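Beta-galactosidase (Bacillus circulans, PDB 4MAD) probably hydrolyses terminal non-reducing beta-D-galactose residues from beta-D-galactosides, as a glycoside hydrolase of family 35. Local coordinates at residues A[379-391]-A[468-480]. Numbering follows the deposited sequence.
Sequences KSEAPLPMEKYGQ and VVDYKGITEGVRL
K472 is gripped through both its backbone polar atoms by the first turn of the 3-10 segment 386-389. Its O accepts from M386 N at 2.7 Å in a nearly straight bond (162°), while its N donates to E387 OE2 at 2.9 Å, meeting the syn lone pair of the carboxylate. A bend at chi2 (89°) turns the E387 carboxylate toward the K472 N-H. The other oxygen, OE1, lies at the edge of the Y471 ring, 3.5 Å from CD1, with carboxylate and ring planes 79° apart. P385 runs alongside Y471, its CG 3.9 Å from CD1, and its CB presses on K472 O at 3.2 Å. M386 extends its CG over the same carbonyl. Close approach continues at G473, which takes a positive phi where a CB would crowd M386 N. Further along, P383 rests its CG 3.8 Å from G477 CA and its CB against I474 CG2, an apolar patch completed by V478.

Second-shell bonds hold both sides. L384 N donates to Y389 OH, which in turn donates to S380 OG, tying the proline-rich loop to the 3-10 turn. E387 OE2 also forms a salt bridge with R461, which probably favours its ionised form, and K472 NZ bridges D470 and D418.

The contact thus joins two sheets of the first all-beta domain: the loop following edge strand 378-380 lies across strand 473-480, whose classic bulge at E476 and G477 faces Q414 of strand 409-417, while P383 and V478 both touch W488 of strand 488-493.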
ATOM      1  N   LYS A 379     -14.699 -26.022  -1.370  1.00 19.30           N
ATOM      2  CA  LYS A 379     -14.286 -27.205  -0.668  1.00 18.40           C
ATOM      3  C   LYS A 379     -12.928 -27.694  -1.146  1.00 16.11           C
ATOM      4  O   LYS A 379     -12.651 -27.644  -2.265  1.00 18.37           O
ATOM      5  CB  LYS A 379     -15.340 -28.288  -0.847  1.00 20.19           C
ATOM      6  CG  LYS A 379     -16.577 -27.991  -0.077  1.00 21.82           C
ATOM      7  CD  LYS A 379     -17.647 -28.959  -0.289  1.00 32.40           C
ATOM      8  CE  LYS A 379     -17.260 -30.370   0.096  1.00 31.14           C
ATOM      9  NZ  LYS A 379     -17.627 -30.776   1.417  1.00 32.94           N
ATOM     10  N   SER A 380     -12.116 -28.189  -0.227  1.00 16.52           N
ATOM     11  CA  SER A 380     -10.877 -28.808  -0.586  1.00 17.87           C
ATOM     12  C   SER A 380     -10.466 -29.825   0.450  1.00 17.23           C
ATOM     13  O   SER A 380     -10.856 -29.731   1.548  1.00 17.54           O
ATOM     14  CB  SER A 380      -9.812 -27.723  -0.740  1.00 21.07           C
ATOM     15  OG  SER A 380      -9.604 -27.041   0.452  1.00 21.61           O
ATOM     16  N   GLU A 381      -9.682 -30.790   0.034  1.00 19.71           N
ATOM     17  CA  GLU A 381      -9.256 -31.849   0.908  1.00 18.20           C
ATOM     18  C   GLU A 381      -8.348 -31.345   2.005  1.00 19.89           C
ATOM     19  O   GLU A 381      -8.482 -31.707   3.115  1.00 18.47           O
ATOM     20  CB  GLU A 381      -8.659 -33.032   0.120  1.00 19.98           C
ATOM     21  CG  GLU A 381      -7.462 -32.678  -0.693  1.00 20.74           C
ATOM     22  CD  GLU A 381      -7.771 -32.351  -2.135  1.00 30.91           C
ATOM     23  OE1 GLU A 381      -8.909 -32.045  -2.440  1.00 26.42           O
ATOM     24  OE2 GLU A 381      -6.860 -32.383  -2.936  1.00 25.85           O
ATOM     25  N   ALA A 382      -7.454 -30.448   1.632  1.00 19.78           N
ATOM     26  CA  ALA A 382      -6.495 -29.827   2.525  1.00 19.94           C
ATOM     27  C   ALA A 382      -6.679 -28.318   2.534  1.00 20.55           C
ATOM     28  O   ALA A 382      -7.083 -27.765   1.583  1.00 22.02           O
ATOM     29  CB  ALA A 382      -5.137 -30.108   2.068  1.00 23.86           C
ATOM     30  N   PRO A 383      -6.366 -27.682   3.628  1.00 18.37           N
ATOM     31  CA  PRO A 383      -6.457 -26.234   3.658  1.00 21.07           C
ATOM     32  C   PRO A 383      -5.449 -25.637   2.696  1.00 20.83           C
ATOM     33  O   PRO A 383      -4.303 -25.984   2.758  1.00 23.69           O
ATOM     34  CB  PRO A 383      -6.084 -25.891   5.105  1.00 23.33           C
ATOM     35  CG  PRO A 383      -5.540 -27.037   5.669  1.00 21.35           C
ATOM     36  CD  PRO A 383      -5.664 -28.209   4.793  1.00 16.98           C
ATOM     37  N   LEU A 384      -5.902 -24.765   1.814  1.00 18.14           N
ATOM     38  CA  LEU A 384      -5.023 -24.079   0.891  1.00 15.56           C
ATOM     39  C   LEU A 384      -4.922 -22.576   1.250  1.00 13.79           C
ATOM     40  O   LEU A 384      -5.751 -22.075   1.887  1.00 15.86           O
ATOM     41  CB  LEU A 384      -5.538 -24.210  -0.526  1.00 13.23           C
ATOM     42  CG  LEU A 384      -5.815 -25.608  -1.061  1.00 16.84           C
ATOM     43  CD1 LEU A 384      -6.441 -25.582  -2.399  1.00 18.11           C
ATOM     44  CD2 LEU A 384      -4.583 -26.406  -1.060  1.00 24.77           C
ATOM     45  N   PRO A 385      -3.884 -21.898   0.837  1.00 16.03           N
ATOM     46  CA  PRO A 385      -3.816 -20.469   1.121  1.00 17.10           C
ATOM     47  C   PRO A 385      -4.838 -19.722   0.254  1.00 18.34           C
ATOM     48  O   PRO A 385      -5.261 -20.228  -0.718  1.00 17.47           O
ATOM     49  CB  PRO A 385      -2.406 -20.102   0.723  1.00 17.38           C
ATOM     50  CG  PRO A 385      -2.016 -21.140  -0.212  1.00 20.38           C
ATOM     51  CD  PRO A 385      -2.714 -22.355   0.100  1.00 16.31           C
ATOM     52  N   MET A 386      -5.215 -18.517   0.633  1.00 15.69           N
ATOM     53  CA  MET A 386      -6.390 -17.878   0.061  1.00 15.42           C
ATOM     54  C   MET A 386      -6.288 -17.629  -1.436  1.00 15.61           C
ATOM     55  O   MET A 386      -7.234 -17.545  -2.103  1.00 17.79           O
ATOM     56  CB  MET A 386      -6.737 -16.576   0.810  1.00 16.23           C
ATOM     57  CG  MET A 386      -5.760 -15.537   0.625  1.00 18.29           C
ATOM     58  SD  MET A 386      -6.398 -13.976   1.279  1.00 17.71           S
ATOM     59  CE  MET A 386      -6.808 -14.385   2.919  1.00 18.93           C
ATOM     60  N   GLU A 387      -5.080 -17.479  -1.928  1.00 16.00           N
ATOM     61  CA  GLU A 387      -4.876 -17.226  -3.332  1.00 16.72           C
ATOM     62  C   GLU A 387      -5.412 -18.393  -4.194  1.00 18.43           C
ATOM     63  O   GLU A 387      -5.813 -18.210  -5.316  1.00 16.39           O
ATOM     64  CB  GLU A 387      -3.415 -16.991  -3.614  1.00 18.20           C
ATOM     65  CG  GLU A 387      -2.833 -15.832  -2.899  1.00 18.94           C
ATOM     66  CD  GLU A 387      -2.273 -16.149  -1.540  1.00 22.62           C
ATOM     67  OE1 GLU A 387      -2.295 -17.305  -1.215  1.00 20.94           O
ATOM     68  OE2 GLU A 387      -1.817 -15.249  -0.832  1.00 19.61           O
ATOM     69  N   LYS A 388      -5.330 -19.572  -3.636  1.00 16.99           N
ATOM     70  CA  LYS A 388      -5.775 -20.790  -4.327  1.00 20.29           C
ATOM     71  C   LYS A 388      -7.283 -20.876  -4.460  1.00 20.50           C
ATOM     72  O   LYS A 388      -7.784 -21.704  -5.180  1.00 20.27           O
ATOM     73  CB  LYS A 388      -5.244 -22.063  -3.673  1.00 19.73           C
ATOM     74  CG  LYS A 388      -3.792 -22.200  -3.741  1.00 23.97           C
ATOM     75  CD  LYS A 388      -3.317 -22.739  -4.988  1.00 39.57           C
ATOM     76  CE  LYS A 388      -3.736 -24.160  -5.202  1.00 42.90           C
ATOM     77  NZ  LYS A 388      -3.354 -24.679  -6.554  1.00 46.98           N
ATOM     78  N   TYR A 389      -7.970 -20.082  -3.659  1.00 16.44           N
ATOM     79  CA  TYR A 389      -9.396 -20.022  -3.679  1.00 18.19           C
ATOM     80  C   TYR A 389      -9.839 -18.789  -4.488  1.00 16.48           C
ATOM     81  O   TYR A 389     -10.951 -18.491  -4.513  1.00 18.88           O
ATOM     82  CB  TYR A 389      -9.980 -20.018  -2.282  1.00 15.95           C
ATOM     83  CG  TYR A 389      -9.636 -21.223  -1.436  1.00 14.82           C
ATOM     84  CD1 TYR A 389     -10.073 -22.478  -1.780  1.00 21.10           C
ATOM     85  CD2 TYR A 389      -8.911 -21.106  -0.306  1.00 15.63           C
ATOM     86  CE1 TYR A 389      -9.775 -23.549  -1.033  1.00 17.00           C
ATOM     87  CE2 TYR A 389      -8.624 -22.180   0.451  1.00 16.68           C
ATOM     88  CZ  TYR A 389      -9.069 -23.427   0.073  1.00 18.97           C
ATOM     89  OH  TYR A 389      -8.787 -24.547   0.788  1.00 16.12           O
ATOM     90  N   GLY A 390      -8.904 -18.147  -5.147  1.00 16.69           N
ATOM     91  CA  GLY A 390      -9.166 -16.947  -5.894  1.00 17.16           C
ATOM     92  C   GLY A 390      -9.303 -15.655  -5.130  1.00 17.66           C
ATOM     93  O   GLY A 390      -9.924 -14.766  -5.611  1.00 16.86           O
ATOM     94  N   GLN A 391      -8.701 -15.578  -3.958  1.00 15.89           N
ATOM     95  CA  GLN A 391      -8.873 -14.432  -3.103  1.00 17.72           C
ATOM     96  C   GLN A 391      -7.608 -13.616  -2.834  1.00 18.71           C
ATOM     97  O   GLN A 391      -6.673 -14.114  -2.304  1.00 17.70           O
ATOM     98  CB  GLN A 391      -9.427 -14.865  -1.743  1.00 15.71           C
ATOM     99  CG  GLN A 391      -9.733 -13.690  -0.828  1.00 17.74           C
ATOM    100  CD  GLN A 391     -10.104 -14.080   0.567  1.00 17.94           C
ATOM    101  OE1 GLN A 391     -10.248 -15.235   0.862  1.00 18.20           O
ATOM    102  NE2 GLN A 391     -10.269 -13.099   1.426  1.00 16.69           N
ATOM    103  N   VAL A 468       9.264 -12.344   0.349  1.00 18.02           N
ATOM    104  CA  VAL A 468       8.202 -11.750  -0.455  1.00 19.22           C
ATOM    105  C   VAL A 468       7.243 -12.738  -1.038  1.00 20.64           C
ATOM    106  O   VAL A 468       6.200 -12.369  -1.437  1.00 21.43           O
ATOM    107  CB  VAL A 468       8.734 -10.844  -1.564  1.00 21.83           C
ATOM    108  CG1 VAL A 468       9.482 -11.636  -2.558  1.00 23.88           C
ATOM    109  CG2 VAL A 468       7.641 -10.130  -2.232  1.00 21.04           C
ATOM    110  N   VAL A 469       7.620 -14.005  -1.085  1.00 20.61           N
ATOM    111  CA  VAL A 469       6.691 -14.986  -1.604  1.00 19.97           C
ATOM    112  C   VAL A 469       5.779 -15.334  -0.457  1.00 19.83           C
ATOM    113  O   VAL A 469       6.024 -16.238   0.287  1.00 22.62           O
ATOM    114  CB  VAL A 469       7.397 -16.226  -2.120  1.00 18.34           C
ATOM    115  CG1 VAL A 469       6.416 -17.260  -2.489  1.00 22.88           C
ATOM    116  CG2 VAL A 469       8.249 -15.922  -3.265  1.00 23.50           C
ATOM    117  N   ASP A 470       4.733 -14.557  -0.315  1.00 20.02           N
ATOM    118  CA  ASP A 470       4.021 -14.425   0.927  1.00 16.99           C
ATOM    119  C   ASP A 470       2.576 -14.867   0.743  1.00 17.41           C
ATOM    120  O   ASP A 470       1.748 -14.084   0.468  1.00 17.48           O
ATOM    121  CB  ASP A 470       4.091 -12.976   1.416  1.00 16.07           C
ATOM    122  CG  ASP A 470       3.568 -12.803   2.811  1.00 20.62           C
ATOM    123  OD1 ASP A 470       3.495 -13.746   3.546  1.00 20.59           O
ATOM    124  OD2 ASP A 470       3.334 -11.700   3.186  1.00 18.46           O
ATOM    125  N   TYR A 471       2.352 -16.171   0.831  1.00 17.68           N
ATOM    126  CA  TYR A 471       1.029 -16.738   0.757  1.00 18.65           C
ATOM    127  C   TYR A 471       0.246 -16.374   2.001  1.00 17.00           C
ATOM    128  O   TYR A 471       0.771 -16.369   3.036  1.00 19.74           O
ATOM    129  CB  TYR A 471       1.065 -18.260   0.655  1.00 17.30           C
ATOM    130  CG  TYR A 471       1.598 -18.787  -0.645  1.00 23.02           C
ATOM    131  CD1 TYR A 471       0.789 -18.915  -1.732  1.00 22.74           C
ATOM    132  CD2 TYR A 471       2.905 -19.136  -0.777  1.00 24.90           C
ATOM    133  CE1 TYR A 471       1.237 -19.391  -2.877  1.00 22.84           C
ATOM    134  CE2 TYR A 471       3.373 -19.604  -1.939  1.00 25.39           C
ATOM    135  CZ  TYR A 471       2.535 -19.722  -2.981  1.00 26.99           C
ATOM    136  OH  TYR A 471       3.016 -20.174  -4.141  1.00 35.05           O
ATOM    137  N   LYS A 472      -1.031 -16.149   1.851  1.00 16.94           N
ATOM    138  CA  LYS A 472      -1.865 -15.766   2.946  1.00 17.24           C
ATOM    139  C   LYS A 472      -2.995 -16.801   3.242  1.00 20.24           C
ATOM    140  O   LYS A 472      -3.388 -17.565   2.385  1.00 20.19           O
ATOM    141  CB  LYS A 472      -2.372 -14.355   2.706  1.00 16.75           C
ATOM    142  CG  LYS A 472      -1.283 -13.377   2.483  1.00 13.83           C
ATOM    143  CD  LYS A 472      -0.474 -13.242   3.672  1.00 14.71           C
ATOM    144  CE  LYS A 472       0.050 -11.830   3.851  1.00 17.95           C
ATOM    145  NZ  LYS A 472       1.057 -11.699   4.830  1.00 15.88           N
ATOM    146  N   GLY A 473      -3.460 -16.821   4.477  1.00 17.95           N
ATOM    147  CA  GLY A 473      -4.334 -17.858   4.972  1.00 16.56           C
ATOM    148  C   GLY A 473      -3.539 -18.847   5.775  1.00 17.66           C
ATOM    149  O   GLY A 473      -2.777 -18.482   6.602  1.00 17.51           O
ATOM    150  N   ILE A 474      -3.790 -20.112   5.503  1.00 17.07           N
ATOM    151  CA  ILE A 474      -3.075 -21.205   6.112  1.00 16.91           C
ATOM    152  C   ILE A 474      -2.256 -21.803   4.994  1.00 18.50           C
ATOM    153  O   ILE A 474      -2.781 -22.229   4.028  1.00 18.98           O
ATOM    154  CB  ILE A 474      -4.065 -22.210   6.685  1.00 16.56           C
ATOM    155  CG1 ILE A 474      -4.802 -21.567   7.825  1.00 17.40           C
ATOM    156  CG2 ILE A 474      -3.390 -23.416   7.129  1.00 16.93           C
ATOM    157  CD1 ILE A 474      -5.939 -22.207   8.247  1.00 20.48           C
ATOM    158  N   THR A 475      -0.954 -21.713   5.122  1.00 17.54           N
ATOM    159  CA  THR A 475      -0.059 -22.182   4.095  1.00 20.46           C
ATOM    160  C   THR A 475      -0.004 -23.680   3.811  1.00 22.35           C
ATOM    161  O   THR A 475       0.015 -24.056   2.690  1.00 22.14           O
ATOM    162  CB  THR A 475       1.351 -21.651   4.312  1.00 22.55           C
ATOM    163  OG1 THR A 475       1.841 -22.110   5.549  1.00 18.76           O
ATOM    164  CG2 THR A 475       1.316 -20.174   4.309  1.00 24.11           C
ATOM    165  N   GLU A 476       0.054 -24.513   4.842  1.00 22.66           N
ATOM    166  CA  GLU A 476       0.187 -25.949   4.647  1.00 22.50           C
ATOM    167  C   GLU A 476      -0.909 -26.838   5.243  1.00 21.94           C
ATOM    168  O   GLU A 476      -1.369 -27.761   4.630  1.00 21.89           O
ATOM    169  CB  GLU A 476       1.515 -26.382   5.239  1.00 21.32           C
ATOM    170  CG  GLU A 476       2.715 -25.846   4.534  1.00 25.76           C
ATOM    171  CD  GLU A 476       4.035 -26.096   5.260  1.00 33.66           C
ATOM    172  OE1 GLU A 476       4.289 -27.203   5.708  1.00 30.26           O
ATOM    173  OE2 GLU A 476       4.780 -25.147   5.387  1.00 33.01           O
ATOM    174  N   GLY A 477      -1.202 -26.604   6.497  1.00 19.14           N
ATOM    175  CA  GLY A 477      -2.102 -27.477   7.218  1.00 18.15           C
ATOM    176  C   GLY A 477      -2.496 -26.991   8.591  1.00 16.68           C
ATOM    177  O   GLY A 477      -1.942 -26.042   9.088  1.00 17.54           O
ATOM    178  N   VAL A 478      -3.455 -27.687   9.182  1.00 17.93           N
ATOM    179  CA  VAL A 478      -3.808 -27.536  10.579  1.00 16.81           C
ATOM    180  C   VAL A 478      -3.758 -28.895  11.257  1.00 18.62           C
ATOM    181  O   VAL A 478      -4.233 -29.823  10.731  1.00 17.22           O
ATOM    182  CB  VAL A 478      -5.193 -26.968  10.729  1.00 18.71           C
ATOM    183  CG1 VAL A 478      -5.528 -26.760  12.133  1.00 16.72           C
ATOM    184  CG2 VAL A 478      -5.345 -25.705   9.941  1.00 17.85           C
ATOM    185  N   ARG A 479      -3.142 -28.988  12.407  1.00 17.73           N
ATOM    186  CA  ARG A 479      -3.011 -30.289  13.028  1.00 19.53           C
ATOM    187  C   ARG A 479      -3.262 -30.295  14.514  1.00 19.27           C
ATOM    188  O   ARG A 479      -3.066 -29.322  15.158  1.00 18.97           O
ATOM    189  CB  ARG A 479      -1.668 -30.920  12.727  1.00 18.33           C
ATOM    190  CG  ARG A 479      -0.511 -30.166  13.157  1.00 19.17           C
ATOM    191  CD  ARG A 479       0.771 -30.688  12.521  1.00 19.32           C
ATOM    192  NE  ARG A 479       1.863 -29.741  12.491  1.00 21.04           N
ATOM    193  CZ  ARG A 479       2.727 -29.528  13.467  1.00 21.85           C
ATOM    194  NH1 ARG A 479       2.657 -30.166  14.607  1.00 24.21           N
ATOM    195  NH2 ARG A 479       3.678 -28.660  13.313  1.00 19.34           N
ATOM    196  N   LEU A 480      -3.686 -31.448  14.998  1.00 18.50           N
ATOM    197  CA  LEU A 480      -3.816 -31.685  16.401  1.00 18.51           C
ATOM    198  C   LEU A 480      -2.691 -32.653  16.743  1.00 19.78           C
ATOM    199  O   LEU A 480      -2.645 -33.720  16.232  1.00 17.06           O
ATOM    200  CB  LEU A 480      -5.165 -32.336  16.649  1.00 18.43           C
ATOM    201  CG  LEU A 480      -6.383 -31.484  16.321  1.00 16.81           C
ATOM    202  CD1 LEU A 480      -7.585 -32.262  16.318  1.00 16.64           C
ATOM    203  CD2 LEU A 480      -6.545 -30.301  17.212  1.00 20.14           C
TER